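Local atomic coordinates of vestitone reductase (Medicago sativa, PDB entry 2P4H), a protein that catalyses the stereospecific, NADPH-dependent reduction of (3R)-vestitone, the penultimate step in the biosynthesis of the defensive phytoalexin medicarpin in alfalfa. Residues K214-H223 with L278-L289; D143-R151 with V162-L172. All coordinates share one frame; numbering follows the deposited sequence.

Interaction 1 (K214-H223 with L278-L289); sequences KEQIGVTRFH and LKEIKGARLPDL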
loop_
_atom_site.group_PDB
_atom_site.type_symbol
_atom_site.label_atom_id
_atom_site.label_comp_id
_atom_site.label_asym_id
_atom_site.label_seq_id
_atom_site.Cartn_x
_atom_site.Cartn_y
_atom_site.Cartn_z
ATOM N N LYS A 214 -9.756 -20.687 -13.161
ATOM C CA LYS A 214 -11.100 -20.182 -12.919
ATOM C C LYS A 214 -11.534 -20.369 -11.466
ATOM O O LYS A 214 -12.247 -19.532 -10.914
ATOM C CB LYS A 214 -12.091 -20.881 -13.851
ATOM C CG LYS A 214 -13.511 -20.356 -13.762
ATOM C CD LYS A 214 -14.421 -21.076 -14.745
ATOM C CE LYS A 214 -15.848 -20.562 -14.655
ATOM N NZ LYS A 214 -16.752 -21.278 -15.598
ATOM N N GLU A 215 -11.096 -21.464 -10.850
ATOM C CA GLU A 215 -11.457 -21.760 -9.465
ATOM C C GLU A 215 -10.866 -20.776 -8.458
ATOM O O GLU A 215 -11.338 -20.683 -7.325
ATOM C CB GLU A 215 -11.019 -23.180 -9.086
ATOM C CG GLU A 215 -11.619 -24.285 -9.942
ATOM C CD GLU A 215 -10.813 -24.563 -11.197
ATOM O OE1 GLU A 215 -10.675 -23.654 -12.041
ATOM O OE2 GLU A 215 -10.313 -25.699 -11.337
ATOM N N GLN A 216 -9.834 -20.046 -8.866
ATOM C CA GLN A 216 -9.199 -19.084 -7.975
ATOM C C GLN A 216 -9.778 -17.679 -8.095
ATOM O O GLN A 216 -9.273 -16.742 -7.479
ATOM C CB GLN A 216 -7.692 -19.045 -8.233
ATOM C CG GLN A 216 -6.963 -20.303 -7.790
ATOM C CD GLN A 216 -5.477 -20.241 -8.069
ATOM O OE1 GLN A 216 -5.055 -20.191 -9.223
ATOM N NE2 GLN A 216 -4.674 -20.241 -7.010
ATOM N N ILE A 217 -10.839 -17.529 -8.880
ATOM C CA ILE A 217 -11.460 -16.220 -9.050
ATOM C C ILE A 217 -12.372 -15.868 -7.876
ATOM O O ILE A 217 -13.300 -16.610 -7.544
ATOM C CB ILE A 217 -12.276 -16.148 -10.364
ATOM C CG1 ILE A 217 -11.328 -16.220 -11.566
ATOM C CG2 ILE A 217 -13.084 -14.855 -10.411
ATOM C CD1 ILE A 217 -12.033 -16.260 -12.910
ATOM N N GLY A 218 -12.085 -14.734 -7.245
ATOM C CA GLY A 218 -12.881 -14.260 -6.126
ATOM C C GLY A 218 -13.363 -12.867 -6.474
ATOM O O GLY A 218 -14.552 -12.644 -6.692
ATOM N N VAL A 219 -12.428 -11.926 -6.536
ATOM C CA VAL A 219 -12.742 -10.549 -6.894
ATOM C C VAL A 219 -13.000 -10.468 -8.403
ATOM O O VAL A 219 -12.231 -11.016 -9.203
ATOM C CB VAL A 219 -11.568 -9.619 -6.520
ATOM C CG1 VAL A 219 -11.773 -8.238 -7.119
ATOM C CG2 VAL A 219 -11.450 -9.528 -5.003
ATOM N N THR A 220 -14.089 -9.804 -8.787
ATOM C CA THR A 220 -14.433 -9.660 -10.196
ATOM C C THR A 220 -14.388 -8.216 -10.704
ATOM O O THR A 220 -14.668 -7.951 -11.869
ATOM C CB THR A 220 -15.797 -10.299 -10.497
ATOM O OG1 THR A 220 -16.757 -9.851 -9.535
ATOM C CG2 THR A 220 -15.682 -11.824 -10.443
ATOM N N ARG A 221 -14.070 -7.282 -9.814
ATOM C CA ARG A 221 -13.867 -5.884 -10.191
ATOM C C ARG A 221 -12.837 -5.401 -9.189
ATOM O O ARG A 221 -13.085 -5.374 -7.982
ATOM C CB ARG A 221 -15.132 -5.027 -10.119
ATOM C CG ARG A 221 -14.874 -3.623 -10.683
ATOM C CD ARG A 221 -16.149 -2.822 -10.835
ATOM N NE ARG A 221 -16.768 -2.561 -9.541
ATOM C CZ ARG A 221 -18.059 -2.297 -9.371
ATOM N NH1 ARG A 221 -18.875 -2.258 -10.417
ATOM N NH2 ARG A 221 -18.534 -2.072 -8.154
ATOM N N PHE A 222 -11.674 -5.031 -9.711
ATOM C CA PHE A 222 -10.532 -4.625 -8.901
ATOM C C PHE A 222 -10.212 -3.139 -8.856
ATOM O O PHE A 222 -10.099 -2.508 -9.912
ATOM C CB PHE A 222 -9.249 -5.290 -9.438
ATOM C CG PHE A 222 -9.278 -6.796 -9.489
ATOM C CD1 PHE A 222 -8.513 -7.537 -8.596
ATOM C CD2 PHE A 222 -10.008 -7.472 -10.465
ATOM C CE1 PHE A 222 -8.464 -8.928 -8.673
ATOM C CE2 PHE A 222 -9.964 -8.873 -10.549
ATOM C CZ PHE A 222 -9.188 -9.593 -9.648
ATOM N N HIS A 223 -10.071 -2.570 -7.657
ATOM C CA HIS A 223 -9.588 -1.194 -7.585
ATOM C C HIS A 223 -8.069 -1.434 -7.566
ATOM O O HIS A 223 -7.578 -2.332 -6.867
ATOM C CB HIS A 223 -10.099 -0.399 -6.354
ATOM C CG HIS A 223 -10.314 -1.195 -5.100
ATOM N ND1 HIS A 223 -11.439 -1.026 -4.321
ATOM C CD2 HIS A 223 -9.512 -2.049 -4.419
ATOM C CE1 HIS A 223 -11.320 -1.736 -3.213
ATOM N NE2 HIS A 223 -10.160 -2.367 -3.247
ATOM N N LEU A 278 -16.378 -15.811 -19.102
ATOM C CA LEU A 278 -16.567 -15.134 -17.821
ATOM C C LEU A 278 -18.008 -14.681 -17.599
ATOM O O LEU A 278 -18.318 -14.083 -16.570
ATOM C CB LEU A 278 -15.634 -13.921 -17.719
ATOM C CG LEU A 278 -14.145 -14.245 -17.589
ATOM C CD1 LEU A 278 -13.302 -13.005 -17.850
ATOM C CD2 LEU A 278 -13.881 -14.809 -16.194
ATOM N N LYS A 279 -18.886 -14.964 -18.556
ATOM C CA LYS A 279 -20.288 -14.568 -18.441
ATOM C C LYS A 279 -20.932 -15.093 -17.166
ATOM O O LYS A 279 -20.771 -16.258 -16.812
ATOM C CB LYS A 279 -21.082 -15.055 -19.656
ATOM C CG LYS A 279 -20.967 -14.143 -20.866
ATOM C CD LYS A 279 -21.784 -14.664 -22.036
ATOM C CE LYS A 279 -21.849 -13.637 -23.157
ATOM N NZ LYS A 279 -20.496 -13.189 -23.571
ATOM N N GLU A 280 -21.664 -14.220 -16.482
ATOM C CA GLU A 280 -22.340 -14.580 -15.240
ATOM C C GLU A 280 -21.362 -15.017 -14.154
ATOM O O GLU A 280 -21.751 -15.677 -13.191
ATOM C CB GLU A 280 -23.357 -15.701 -15.486
ATOM C CG GLU A 280 -24.488 -15.330 -16.428
ATOM C CD GLU A 280 -25.513 -16.440 -16.565
ATOM O OE1 GLU A 280 -26.110 -16.827 -15.538
ATOM O OE2 GLU A 280 -25.721 -16.927 -17.697
ATOM N N ILE A 281 -20.092 -14.651 -14.310
ATOM C CA ILE A 281 -19.077 -15.008 -13.326
ATOM C C ILE A 281 -19.462 -14.404 -11.980
ATOM O O ILE A 281 -19.806 -13.225 -11.894
ATOM C CB ILE A 281 -17.675 -14.485 -13.742
ATOM C CG1 ILE A 281 -16.611 -14.990 -12.764
ATOM C CG2 ILE A 281 -17.674 -12.962 -13.797
ATOM C CD1 ILE A 281 -16.367 -16.484 -12.839
ATOM N N LYS A 282 -19.412 -15.218 -10.932
ATOM C CA LYS A 282 -19.761 -14.756 -9.594
ATOM C C LYS A 282 -18.521 -14.294 -8.847
ATOM O O LYS A 282 -17.456 -14.905 -8.951
ATOM C CB LYS A 282 -20.448 -15.877 -8.811
ATOM C CG LYS A 282 -21.755 -16.359 -9.427
ATOM C CD LYS A 282 -22.790 -15.244 -9.473
ATOM C CE LYS A 282 -24.124 -15.752 -10.000
ATOM N NZ LYS A 282 -24.004 -16.318 -11.370
ATOM N N GLY A 283 -18.658 -13.207 -8.096
ATOM C CA GLY A 283 -17.531 -12.696 -7.346
ATOM C C GLY A 283 -17.797 -11.354 -6.698
ATOM O O GLY A 283 -18.905 -10.819 -6.773
ATOM N N ALA A 284 -16.766 -10.813 -6.061
ATOM C CA ALA A 284 -16.865 -9.532 -5.383
ATOM C C ALA A 284 -16.504 -8.380 -6.316
ATOM O O ALA A 284 -15.392 -8.314 -6.833
ATOM C CB ALA A 284 -15.945 -9.524 -4.167
ATOM N N ARG A 285 -17.457 -7.480 -6.529
ATOM C CA ARG A 285 -17.242 -6.312 -7.377
ATOM C C ARG A 285 -16.867 -5.180 -6.427
ATOM O O ARG A 285 -17.737 -4.554 -5.823
ATOM C CB ARG A 285 -18.528 -5.957 -8.135
ATOM C CG ARG A 285 -19.042 -7.049 -9.072
ATOM C CD ARG A 285 -18.315 -7.048 -10.414
ATOM N NE ARG A 285 -18.749 -8.155 -11.265
ATOM C CZ ARG A 285 -18.335 -8.356 -12.514
ATOM N NH1 ARG A 285 -17.472 -7.522 -13.080
ATOM N NH2 ARG A 285 -18.775 -9.407 -13.195
ATOM N N LEU A 286 -15.569 -4.926 -6.288
ATOM C CA LEU A 286 -15.090 -3.891 -5.378
ATOM C C LEU A 286 -15.435 -2.484 -5.834
ATOM O O LEU A 286 -15.583 -2.220 -7.023
ATOM C CB LEU A 286 -13.581 -4.020 -5.192
ATOM C CG LEU A 286 -13.139 -5.373 -4.633
ATOM C CD1 LEU A 286 -11.622 -5.441 -4.613
ATOM C CD2 LEU A 286 -13.714 -5.568 -3.238
ATOM N N PRO A 287 -15.566 -1.553 -4.878
ATOM C CA PRO A 287 -15.899 -0.166 -5.194
ATOM C C PRO A 287 -14.737 0.621 -5.774
ATOM O O PRO A 287 -13.569 0.313 -5.528
ATOM C CB PRO A 287 -16.339 0.392 -3.844
ATOM C CG PRO A 287 -15.454 -0.340 -2.891
ATOM C CD PRO A 287 -15.496 -1.759 -3.420
ATOM N N ASP A 288 -15.076 1.634 -6.559
ATOM C CA ASP A 288 -14.090 2.527 -7.143
ATOM C C ASP A 288 -13.751 3.507 -6.015
ATOM O O ASP A 288 -14.647 4.137 -5.446
ATOM C CB ASP A 288 -14.719 3.256 -8.341
ATOM C CG ASP A 288 -13.775 4.252 -9.003
ATOM O OD1 ASP A 288 -12.554 4.209 -8.749
ATOM O OD2 ASP A 288 -14.266 5.074 -9.806
ATOM N N LEU A 289 -12.475 3.600 -5.655
ATOM C CA LEU A 289 -12.056 4.521 -4.604
ATOM C C LEU A 289 -11.661 5.819 -5.311
ATOM O O LEU A 289 -10.520 5.987 -5.750
ATOM C CB LEU A 289 -10.884 3.926 -3.809
ATOM C CG LEU A 289 -11.095 2.478 -3.335
ATOM C CD1 LEU A 289 -9.899 2.029 -2.509
ATOM C CD2 LEU A 289 -12.372 2.367 -2.509
HETATM O O HOH W 1 -19.308 -10.830 -10.502
#

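Interaction 2 (D143-R151 with V162-L172); sequences DWSDVDLLR and VSKTLAEKAVL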
loop_
_atom_site.group_PDB
_atom_site.type_symbol
_atom_site.label_atom_id
_atom_site.label_comp_id
_atom_site.label_asym_id
_atom_site.label_seq_id
_atom_site.Cartn_x
_atom_site.Cartn_y
_atom_site.Cartn_z
ATOM N N ASP A 143 -15.810 7.871 3.571
ATOM C CA ASP A 143 -16.311 6.527 3.831
ATOM C C ASP A 143 -15.387 5.686 4.697
ATOM O O ASP A 143 -14.164 5.748 4.569
ATOM C CB ASP A 143 -16.574 5.808 2.506
ATOM C CG ASP A 143 -17.706 6.437 1.727
ATOM O OD1 ASP A 143 -18.850 6.416 2.232
ATOM O OD2 ASP A 143 -17.460 6.958 0.620
ATOM N N TRP A 144 -15.991 4.895 5.579
ATOM C CA TRP A 144 -15.265 4.020 6.492
ATOM C C TRP A 144 -15.942 2.670 6.633
ATOM O O TRP A 144 -17.170 2.581 6.593
ATOM C CB TRP A 144 -15.199 4.619 7.901
ATOM C CG TRP A 144 -14.221 5.716 8.095
ATOM C CD1 TRP A 144 -14.477 7.055 8.099
ATOM C CD2 TRP A 144 -12.823 5.572 8.360
ATOM N NE1 TRP A 144 -13.324 7.756 8.359
ATOM C CE2 TRP A 144 -12.294 6.869 8.522
ATOM C CE3 TRP A 144 -11.966 4.470 8.481
ATOM C CZ2 TRP A 144 -10.942 7.098 8.801
ATOM C CZ3 TRP A 144 -10.620 4.696 8.759
ATOM C CH2 TRP A 144 -10.126 6.003 8.916
ATOM N N SER A 145 -15.143 1.624 6.811
ATOM C CA SER A 145 -15.691 0.294 7.027
ATOM C C SER A 145 -16.325 0.300 8.418
ATOM O O SER A 145 -15.915 1.068 9.294
ATOM C CB SER A 145 -14.588 -0.765 6.961
ATOM O OG SER A 145 -14.178 -0.982 5.624
ATOM N N ASP A 146 -17.323 -0.557 8.607
ATOM C CA ASP A 146 -18.043 -0.674 9.874
ATOM C C ASP A 146 -17.448 -1.838 10.666
ATOM O O ASP A 146 -17.681 -3.001 10.338
ATOM C CB ASP A 146 -19.524 -0.940 9.587
ATOM C CG ASP A 146 -20.390 -0.869 10.829
ATOM O OD1 ASP A 146 -19.970 -1.378 11.887
ATOM O OD2 ASP A 146 -21.505 -0.313 10.735
ATOM N N VAL A 147 -16.677 -1.526 11.704
ATOM C CA VAL A 147 -16.039 -2.556 12.519
ATOM C C VAL A 147 -17.032 -3.490 13.216
ATOM O O VAL A 147 -16.800 -4.697 13.300
ATOM C CB VAL A 147 -15.102 -1.921 13.575
ATOM C CG1 VAL A 147 -14.551 -2.991 14.507
ATOM C CG2 VAL A 147 -13.958 -1.198 12.875
ATOM N N ASP A 148 -18.134 -2.939 13.715
ATOM C CA ASP A 148 -19.127 -3.769 14.387
ATOM C C ASP A 148 -19.740 -4.759 13.404
ATOM O O ASP A 148 -19.957 -5.924 13.738
ATOM C CB ASP A 148 -20.222 -2.902 15.009
ATOM C CG ASP A 148 -19.681 -1.948 16.055
ATOM O OD1 ASP A 148 -18.848 -2.381 16.879
ATOM O OD2 ASP A 148 -20.093 -0.768 16.059
ATOM N N LEU A 149 -20.002 -4.295 12.186
ATOM C CA LEU A 149 -20.580 -5.151 11.159
ATOM C C LEU A 149 -19.581 -6.230 10.754
ATOM O O LEU A 149 -19.945 -7.385 10.539
ATOM C CB LEU A 149 -20.963 -4.321 9.932
ATOM C CG LEU A 149 -21.761 -5.053 8.854
ATOM C CD1 LEU A 149 -23.104 -5.493 9.426
ATOM C CD2 LEU A 149 -21.968 -4.137 7.658
ATOM N N LEU A 150 -18.314 -5.847 10.648
ATOM C CA LEU A 150 -17.275 -6.795 10.275
ATOM C C LEU A 150 -17.165 -7.923 11.292
ATOM O O LEU A 150 -17.057 -9.091 10.923
ATOM C CB LEU A 150 -15.924 -6.079 10.152
ATOM C CG LEU A 150 -15.684 -5.261 8.881
ATOM C CD1 LEU A 150 -14.488 -4.344 9.079
ATOM C CD2 LEU A 150 -15.455 -6.207 7.708
ATOM N N ARG A 151 -17.203 -7.566 12.572
ATOM C CA ARG A 151 -17.086 -8.547 13.648
ATOM C C ARG A 151 -18.283 -9.478 13.805
ATOM O O ARG A 151 -18.131 -10.606 14.275
ATOM C CB ARG A 151 -16.823 -7.832 14.974
ATOM C CG ARG A 151 -15.422 -7.259 15.082
ATOM C CD ARG A 151 -15.273 -6.367 16.304
ATOM N NE ARG A 151 -13.880 -5.990 16.521
ATOM C CZ ARG A 151 -13.487 -4.973 17.278
ATOM N NH1 ARG A 151 -14.384 -4.216 17.896
ATOM N NH2 ARG A 151 -12.195 -4.716 17.421
ATOM N N VAL A 162 -10.740 -5.168 9.910
ATOM C CA VAL A 162 -10.890 -4.553 11.223
ATOM C C VAL A 162 -9.572 -3.903 11.627
ATOM O O VAL A 162 -9.546 -2.757 12.081
ATOM C CB VAL A 162 -11.288 -5.591 12.300
ATOM C CG1 VAL A 162 -11.214 -4.960 13.687
ATOM C CG2 VAL A 162 -12.699 -6.099 12.037
ATOM N N SER A 163 -8.480 -4.640 11.445
ATOM C CA SER A 163 -7.149 -4.152 11.787
ATOM C C SER A 163 -6.829 -2.835 11.084
ATOM O O SER A 163 -6.431 -1.859 11.722
ATOM C CB SER A 163 -6.096 -5.203 11.417
ATOM O OG SER A 163 -4.794 -4.782 11.796
ATOM N N LYS A 164 -7.014 -2.812 9.769
ATOM C CA LYS A 164 -6.730 -1.622 8.979
ATOM C C LYS A 164 -7.605 -0.433 9.362
ATOM O O LYS A 164 -7.132 0.700 9.438
ATOM C CB LYS A 164 -6.919 -1.921 7.487
ATOM C CG LYS A 164 -6.114 -3.098 6.939
ATOM C CD LYS A 164 -4.621 -2.824 6.891
ATOM C CE LYS A 164 -3.960 -3.047 8.236
ATOM N NZ LYS A 164 -2.475 -2.965 8.141
ATOM N N THR A 165 -8.888 -0.688 9.599
ATOM C CA THR A 165 -9.810 0.380 9.955
ATOM C C THR A 165 -9.443 1.008 11.298
ATOM O O THR A 165 -9.340 2.232 11.414
ATOM C CB THR A 165 -11.261 -0.146 10.008
ATOM O OG1 THR A 165 -11.597 -0.736 8.744
ATOM C CG2 THR A 165 -12.233 0.990 10.299
ATOM N N LEU A 166 -9.243 0.170 12.309
ATOM C CA LEU A 166 -8.890 0.669 13.633
ATOM C C LEU A 166 -7.542 1.381 13.620
ATOM O O LEU A 166 -7.374 2.416 14.265
ATOM C CB LEU A 166 -8.849 -0.481 14.641
ATOM C CG LEU A 166 -10.188 -1.166 14.924
ATOM C CD1 LEU A 166 -9.985 -2.276 15.944
ATOM C CD2 LEU A 166 -11.190 -0.146 15.440
ATOM N N ALA A 167 -6.584 0.828 12.884
ATOM C CA ALA A 167 -5.258 1.429 12.819
ATOM C C ALA A 167 -5.281 2.813 12.184
ATOM O O ALA A 167 -4.704 3.755 12.724
ATOM C CB ALA A 167 -4.308 0.525 12.053
ATOM N N GLU A 168 -5.952 2.947 11.043
ATOM C CA GLU A 168 -5.987 4.245 10.384
ATOM C C GLU A 168 -6.697 5.287 11.237
ATOM O O GLU A 168 -6.257 6.436 11.320
ATOM C CB GLU A 168 -6.667 4.168 9.012
ATOM C CG GLU A 168 -6.320 5.389 8.155
ATOM C CD GLU A 168 -7.157 5.535 6.901
ATOM O OE1 GLU A 168 -7.756 4.540 6.442
ATOM O OE2 GLU A 168 -7.195 6.660 6.363
ATOM N N LYS A 169 -7.794 4.892 11.874
ATOM C CA LYS A 169 -8.520 5.822 12.725
ATOM C C LYS A 169 -7.633 6.288 13.871
ATOM O O LYS A 169 -7.623 7.470 14.212
ATOM C CB LYS A 169 -9.790 5.174 13.284
ATOM C CG LYS A 169 -10.885 4.986 12.253
ATOM C CD LYS A 169 -12.191 4.563 12.904
ATOM C CE LYS A 169 -13.331 4.533 11.895
ATOM N NZ LYS A 169 -14.631 4.220 12.554
ATOM N N ALA A 170 -6.879 5.364 14.457
ATOM C CA ALA A 170 -6.001 5.706 15.570
ATOM C C ALA A 170 -4.919 6.690 15.134
ATOM O O ALA A 170 -4.605 7.644 15.850
ATOM C CB ALA A 170 -5.370 4.443 16.143
ATOM N N VAL A 171 -4.355 6.460 13.955
ATOM C CA VAL A 171 -3.313 7.332 13.425
ATOM C C VAL A 171 -3.834 8.751 13.188
ATOM O O VAL A 171 -3.204 9.732 13.585
ATOM C CB VAL A 171 -2.744 6.756 12.102
ATOM C CG1 VAL A 171 -1.893 7.796 11.387
ATOM C CG2 VAL A 171 -1.907 5.519 12.402
ATOM N N LEU A 172 -4.990 8.866 12.546
ATOM C CA LEU A 172 -5.563 10.178 12.272
ATOM C C LEU A 172 -5.879 10.925 13.567
ATOM O O LEU A 172 -5.585 12.115 13.696
ATOM C CB LEU A 172 -6.828 10.025 11.425
ATOM C CG LEU A 172 -6.595 9.541 9.990
ATOM C CD1 LEU A 172 -7.901 9.050 9.395
ATOM C CD2 LEU A 172 -6.007 10.675 9.155
HETATM O O HOH W 2 -16.701 3.069 10.881
#

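Interaction 1 (K214-H223 with L278-L289)
Arg221 grips the carbonyl of Leu286 side-on where strand 219-226 runs parallel to strand 284-285, a pairing with a beta bulge between Val219 and Arg221 in the small mixed sheet separate from the seven-stranded parallel sheet of this Rossmann-type reductase. Its NE lies 2.8 Å from Leu286 O and its NH2 3.2 Å from the same oxygen, which stays close to the guanidinium plane. A bend at chi3 (64°) in an otherwise extended chain turns the group to this edge, while Arg285 CB sits over one face. With an alanine here, Leu286 O would probably lose both donors and Arg285 CB the flat group it packs against. Leu286 N in turn bonds to Arg221 O, and Thr220 N to Ala284 O at 2.8 Å.

Further along, His223 suits its buried place because a flat ring can accept methyls on both faces and still donate at its edge: Leu286 CD1 and Leu289 CD1 make CH-pi contacts from opposite faces, and His223 ND1 donates to Pro287 O at 2.8 Å, in the carbonyl plane, fixing the ring's rotation. At the other end, Ile217 CD1 meets Leu278 CD2. Gly283 is needed nearby, since a CB would point toward 214-223 and collide with Gly218 O and Thr220 CG2. In the second shell, Glu257 OE1 forms a salt bridge with Arg285 NH2, and Thr220 CB lies over the centre of that guanidinium.

Interaction 2 (D143-R151 with V162-L172)
Trp144 lays its indole against Lys169 of helix 158-177, just ahead of the short helix 147-153 that packs nearly antiparallel to it; the segment axes are 10.4 Å apart at 160°. Both belong to the Rossmann-type reductase domain, and the longer helix also carries Tyr160, the probable NADP(+) ligand.

From its CB, Lys169 sends an extended chain across one face of the indole. CG makes a CH-pi contact, 3.7 Å from the centroid of the six-membered ring; CE follows over the same face near the ring fusion, 3.7 Å from Trp144 CD2. At the tip NZ is at most weakly attracted to the five-membered ring, and donates instead to a water that bonds to Ser145 O. A lysine suits this exposed flank because its methylenes can lie on the ring while its ammonium remains hydrated.

The indole's edge meets Leu172 CD1, 3.7 Å from Trp144 CZ2, and Glu168 CB in plane. The Glu168 carboxylate is held elsewhere, by Ser124, Thr184 and Arg246. Where the helices face each other, branched side chains fill the interface: Val147 puts CG1 against Val162 CG1 and CG2 against both Thr165 CG2 and Leu166 CD2, while Val162 CG2 packs on Leu150 CB. Asp146 is the N-cap of the shorter helix, its OD1 accepting from Leu149 N at 2.9 Å. Val147 CG1 also lies over one face of the Arg151 guanidinium, and Arg151, extended from CG to NE, brings its NH2 to 3.6 Å from Leu166 CD1.

Interaction 2 closes before interaction 1 opens along the chain; their centres lie 23 Å apart and they share no element. In interaction 1, strands 219-226 and 284-285 of the small mixed sheet meet through hydrogen bonds, and the chain runs on into strand 288-289, which pairs with strand 138-139; burial falls from His223 to the exposed glycines. Interaction 2 joins two helices with no direct hydrogen bond across, relying on apolar packing and a bridging water: Val162, Thr165 and Leu150 are buried, Lys169 and Arg151 exposed. Each approaches the probable NADP(+)-binding Tyr160, whose side chain lies about 9 Å from that of His223 and about 7 Å from that of Val162.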